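Local coordinates for SRPBCC family protein (Bacillus thuringiensis serovar konkukian, PDB 3F08), which is of unknown function but, as a member of the SRPBCC (polyketide cyclase and lipid transport) family, probably binds a hydrophobic ligand in its helix-grip fold, at the interface of chains A and B. Residues are numbered along the deposited sequence; one frame, centred on the assembly and turned at random. Chains: chain A/B, uncharacterized protein Q6HG14.

Contact 1: the interface of chains A and B. Residues chain A 61-65; chain B 60-64.
The backbone carbonyl oxygen of B:Glu61 is gripped by one well-aligned hydrogen bond, from the amide N of A:Asp65 to B:Glu61 O at 2.8 Å, nearly straight at 168° and in the carbonyl plane. Beside it the two copies of Phe63 pair about the two-fold axis. A:Phe63 N donates to B:Phe63 O at 2.8 Å and B:Phe63 N returns the bond to A:Phe63 O, each donor lying on a lone pair of its acceptor, so the backbone N-H and C=O of both residues find their partners in the opposite chain. The side chains of the central pair leave on one side of the strands, with CG anti to the backbone N (chi1 172° in A:Phe63). Their methylenes meet across the axis, A:Phe63 CB to B:Phe63 CB at 3.8 Å, and the rings diverge from there. The A:Phe63 ring meets the B:Leu60 side chain tip to tip, CD1 lying 3.6 Å from the methyl CD2; a flat ring and a branched aliphatic chain suit such an apolar patch. Beta-branched A:Val62 and B:Val62, well suited to extended backbone, each set CG1 near the opposite Phe63 carbonyl oxygen. At the strand end, the carboxylates of B:Glu61 and engineered A:Asp65 cross obliquely with planes 79° apart. Water 1 bridges them, 2.5 Å from A:Asp65 OD2 and 2.8 Å from B:Glu61 OE1; such proximity of two acids may favour a proton on one of them. The pairing is antiparallel and joins strand 55-64 of one subunit to its copy in the other, at the end where each strand runs into the loop containing Asp65.

Contact 2: the interface of chains A and B. Residues chain A 18-19, 22-26, 39, 63, 65; chain B 41-44.
The short 3-10 turn 41-43 of chain B, with B:Arg44 just after it, docks against the end of helix 14-21 and the following loop of chain A. B:Arg44 carries the contact: its long chain, bent at chi3 (-74°), brings the guanidinium to carbonyl oxygens near the helix end. B:Arg44 NH1 donates to A:Trp18 O at 2.8 Å and B:Arg44 NH2 to A:Gln19 O at 2.8 Å, both from above the carbonyl planes; the bond from NH2 is straight (171°), that from NH1 more bent. Such carbonyls at a helix C-terminus would favour a cation. Within chain B, B:Arg44 NE donates to B:Glu41 O at 2.9 Å, in the plane of both groups, which fixes the guanidinium's rotation. A:Gly22 and A:Gly23, lacking side chains, let their backbone come close: A:Gly23 N lies over the centre of one face of the guanidinium, with B:Glu41 OE1 more distant over the other. B:Arg44 NH1 also sits over the five-membered ring of A:Trp18, 4.2 Å from its centroid, a cation-pi contact with the planes nearly perpendicular (85°). Engineered A:Asp65 steadies this indole from within its own chain, OD1 accepting from A:Trp18 NE1 at 2.9 Å. Farther back, the aliphatic CG of B:Arg44 packs 3.7 Å from CZ of A:Phe63, so the arginine serves an apolar neighbour with its stem and polar ones with its head. The turn's glycines, B:Gly42 and B:Gly43, adopt positive phi; B:Gly42 O accepts from A:Asn25 N on a lone pair. On the guanidinium face away from A:Gly23, the amide of A:Gln19, bent at chi2, meets the B:Glu41 carboxylate from above its plane, NE2 to OE1 at 2.9 Å.

Contact 1: the interface of chains A and B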
# COMPACT_ATOMS: atom_id res chain seq x y z
N GLU A 61 1.52 3.89 -5.91
CA GLU A 61 2.89 3.73 -6.38
C GLU A 61 3.85 3.39 -5.25
O GLU A 61 4.70 2.50 -5.37
CB GLU A 61 3.36 5.00 -7.07
CG GLU A 61 2.61 5.33 -8.36
CD GLU A 61 2.83 4.28 -9.44
OE1 GLU A 61 3.88 3.60 -9.42
OE2 GLU A 61 1.95 4.15 -10.33
N VAL A 62 3.71 4.11 -4.14
CA VAL A 62 4.56 3.91 -2.98
C VAL A 62 3.75 4.12 -1.71
O VAL A 62 2.83 4.94 -1.68
CB VAL A 62 5.75 4.91 -2.96
CG1 VAL A 62 6.69 4.57 -1.81
CG2 VAL A 62 6.49 4.89 -4.27
N PHE A 63 4.10 3.37 -0.67
CA PHE A 63 3.45 3.50 0.62
C PHE A 63 4.44 3.17 1.73
O PHE A 63 5.15 2.17 1.67
CB PHE A 63 2.24 2.56 0.73
CG PHE A 63 1.63 2.51 2.11
CD1 PHE A 63 2.07 1.58 3.06
CD2 PHE A 63 0.62 3.41 2.47
CE1 PHE A 63 1.51 1.56 4.35
CE2 PHE A 63 0.06 3.40 3.75
CZ PHE A 63 0.50 2.47 4.70
N ASN A 64 4.48 4.02 2.74
CA ASN A 64 5.38 3.79 3.86
C ASN A 64 4.65 4.23 5.13
O ASN A 64 4.50 5.43 5.38
CB ASN A 64 6.67 4.59 3.67
CG ASN A 64 7.75 4.21 4.65
OD1 ASN A 64 7.54 4.25 5.87
ND2 ASN A 64 8.91 3.83 4.14
N ASP A 65 4.21 3.26 5.92
CA ASP A 65 3.47 3.53 7.14
C ASP A 65 4.27 4.31 8.19
O ASP A 65 3.77 5.26 8.80
CB ASP A 65 2.97 2.22 7.75
CG ASP A 65 1.94 2.44 8.83
OD1 ASP A 65 0.83 2.93 8.52
OD2 ASP A 65 2.23 2.12 10.00
N LEU B 60 0.18 -3.63 6.48
CA LEU B 60 1.04 -3.19 5.38
C LEU B 60 2.00 -2.13 5.93
O LEU B 60 1.55 -1.12 6.48
CB LEU B 60 0.20 -2.58 4.25
CG LEU B 60 0.99 -2.05 3.04
CD1 LEU B 60 1.63 -3.22 2.29
CD2 LEU B 60 0.07 -1.27 2.10
N GLU B 61 3.31 -2.35 5.77
CA GLU B 61 4.29 -1.40 6.28
C GLU B 61 4.91 -0.56 5.16
O GLU B 61 5.06 0.66 5.30
CB GLU B 61 5.42 -2.12 7.02
CG GLU B 61 5.00 -2.84 8.30
CD GLU B 61 4.57 -1.89 9.41
OE1 GLU B 61 4.93 -0.69 9.34
OE2 GLU B 61 3.90 -2.34 10.36
N VAL B 62 5.29 -1.22 4.07
CA VAL B 62 5.88 -0.54 2.93
C VAL B 62 5.37 -1.18 1.65
O VAL B 62 5.11 -2.39 1.60
CB VAL B 62 7.44 -0.66 2.92
CG1 VAL B 62 8.01 0.25 1.85
CG2 VAL B 62 8.02 -0.29 4.29
N PHE B 63 5.24 -0.37 0.62
CA PHE B 63 4.81 -0.85 -0.68
C PHE B 63 5.50 -0.01 -1.74
O PHE B 63 5.58 1.22 -1.61
CB PHE B 63 3.29 -0.74 -0.84
CG PHE B 63 2.79 -1.10 -2.21
CD1 PHE B 63 2.78 -0.16 -3.24
CD2 PHE B 63 2.36 -2.40 -2.49
CE1 PHE B 63 2.33 -0.50 -4.53
CE2 PHE B 63 1.91 -2.76 -3.77
CZ PHE B 63 1.90 -1.81 -4.79
N ASN B 64 6.03 -0.66 -2.77
CA ASN B 64 6.70 0.04 -3.85
C ASN B 64 6.39 -0.74 -5.12
O ASN B 64 6.93 -1.83 -5.33
CB ASN B 64 8.21 0.11 -3.61
CG ASN B 64 8.89 1.13 -4.50
OD1 ASN B 64 9.70 1.93 -4.04
ND2 ASN B 64 8.56 1.11 -5.78
O HOH W 1 3.66 0.60 11.46

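Contact 2: the interface of chains A and B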
# COMPACT_ATOMS: atom_id res chain seq x y z
N TRP A 18 -2.69 10.38 10.38
CA TRP A 18 -2.32 9.28 9.49
C TRP A 18 -3.35 8.15 9.56
O TRP A 18 -3.62 7.50 8.57
CB TRP A 18 -0.94 8.73 9.85
CG TRP A 18 -0.45 7.68 8.90
CD1 TRP A 18 -0.08 6.40 9.21
CD2 TRP A 18 -0.25 7.82 7.48
NE1 TRP A 18 0.34 5.74 8.07
CE2 TRP A 18 0.25 6.59 7.00
CE3 TRP A 18 -0.44 8.87 6.57
CZ2 TRP A 18 0.56 6.38 5.65
CZ3 TRP A 18 -0.13 8.67 5.23
CH2 TRP A 18 0.36 7.43 4.78
N GLN A 19 -3.91 7.93 10.75
CA GLN A 19 -4.90 6.88 10.89
C GLN A 19 -6.10 7.17 10.00
O GLN A 19 -6.72 6.26 9.45
CB GLN A 19 -5.37 6.75 12.34
CG GLN A 19 -6.26 5.54 12.58
CD GLN A 19 -5.56 4.23 12.19
OE1 GLN A 19 -4.65 3.77 12.88
NE2 GLN A 19 -6.00 3.64 11.09
N GLY A 22 -4.26 7.84 5.85
CA GLY A 22 -3.28 6.92 5.30
C GLY A 22 -3.78 5.82 4.38
O GLY A 22 -3.04 5.31 3.55
N GLY A 23 -5.05 5.43 4.53
CA GLY A 23 -5.60 4.37 3.70
C GLY A 23 -5.88 4.82 2.28
O GLY A 23 -6.47 5.88 2.04
N PHE A 24 -5.48 4.00 1.32
CA PHE A 24 -5.68 4.34 -0.08
C PHE A 24 -7.16 4.48 -0.44
O PHE A 24 -7.51 5.29 -1.30
CB PHE A 24 -5.02 3.27 -0.96
CG PHE A 24 -4.80 3.71 -2.37
CD1 PHE A 24 -4.19 4.94 -2.65
CD2 PHE A 24 -5.14 2.88 -3.43
CE1 PHE A 24 -3.93 5.34 -3.96
CE2 PHE A 24 -4.88 3.25 -4.75
CZ PHE A 24 -4.27 4.48 -5.02
N ASN A 25 -8.02 3.71 0.23
CA ASN A 25 -9.46 3.74 -0.03
C ASN A 25 -10.21 4.68 0.92
O ASN A 25 -11.43 4.71 0.92
CB ASN A 25 -10.04 2.33 0.09
CG ASN A 25 -11.39 2.18 -0.60
OD1 ASN A 25 -11.53 2.49 -1.79
ND2 ASN A 25 -12.39 1.70 0.13
N SER A 26 -9.47 5.45 1.71
CA SER A 26 -10.08 6.34 2.71
C SER A 26 -10.40 7.78 2.34
O SER A 26 -10.77 8.56 3.22
CB SER A 26 -9.20 6.35 3.96
OG SER A 26 -8.94 5.02 4.38
N LEU A 39 -11.64 -0.26 -4.13
CA LEU A 39 -10.35 -0.81 -4.53
C LEU A 39 -10.44 -2.01 -5.45
O LEU A 39 -11.37 -2.80 -5.36
CB LEU A 39 -9.56 -1.23 -3.29
CG LEU A 39 -9.27 -0.13 -2.26
CD1 LEU A 39 -8.71 -0.78 -1.00
CD2 LEU A 39 -8.30 0.88 -2.85
N PHE A 63 4.10 3.37 -0.67
CA PHE A 63 3.45 3.50 0.62
C PHE A 63 4.44 3.17 1.73
O PHE A 63 5.15 2.17 1.67
CB PHE A 63 2.24 2.56 0.73
CG PHE A 63 1.63 2.51 2.11
CD1 PHE A 63 2.07 1.58 3.06
CD2 PHE A 63 0.62 3.41 2.47
CE1 PHE A 63 1.51 1.56 4.35
CE2 PHE A 63 0.06 3.40 3.75
CZ PHE A 63 0.50 2.47 4.70
N ASP A 65 4.21 3.26 5.92
CA ASP A 65 3.47 3.53 7.14
C ASP A 65 4.27 4.31 8.19
O ASP A 65 3.77 5.26 8.80
CB ASP A 65 2.97 2.22 7.75
CG ASP A 65 1.94 2.44 8.83
OD1 ASP A 65 0.83 2.93 8.52
OD2 ASP A 65 2.23 2.12 10.00
N GLU B 41 -9.05 -0.71 7.27
CA GLU B 41 -8.22 0.49 7.39
C GLU B 41 -7.82 1.08 6.03
O GLU B 41 -6.66 1.44 5.80
CB GLU B 41 -6.98 0.18 8.23
CG GLU B 41 -7.32 0.01 9.71
CD GLU B 41 -6.11 0.06 10.62
OE1 GLU B 41 -5.22 0.91 10.39
OE2 GLU B 41 -6.05 -0.74 11.57
N GLY B 42 -8.80 1.18 5.13
CA GLY B 42 -8.56 1.74 3.81
C GLY B 42 -7.65 0.93 2.92
O GLY B 42 -7.24 1.40 1.85
N GLY B 43 -7.32 -0.30 3.33
CA GLY B 43 -6.46 -1.15 2.54
C GLY B 43 -5.10 -1.42 3.16
O GLY B 43 -4.26 -2.11 2.56
N ARG B 44 -4.88 -0.90 4.37
CA ARG B 44 -3.61 -1.08 5.08
C ARG B 44 -3.52 -2.35 5.92
O ARG B 44 -2.43 -2.74 6.35
CB ARG B 44 -3.37 0.12 6.00
CG ARG B 44 -2.97 1.40 5.30
CD ARG B 44 -2.97 2.58 6.28
NE ARG B 44 -4.33 2.99 6.61
CZ ARG B 44 -4.64 4.00 7.41
NH1 ARG B 44 -3.69 4.72 7.99
NH2 ARG B 44 -5.91 4.32 7.61

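The C-alpha centres of contact 1 and contact 2 lie about 10 Å apart, and the two share A:Phe63 and A:Asp65. A:Phe63 belongs to strand 55-64, whereas the engineered A:Asp65 follows it; through them the backbone pairing of contact 1 is coupled to the arginine docking of contact 2. Two-fold symmetry repeats contact 2 with the chains exchanged, so the central strand pairing is accompanied by two such docked turns. Together, main-chain pairing and side-chain insertion would restrain the relative orientation of the subunits, which suggests a specific dimer, although the structure alone does not show that it forms in solution.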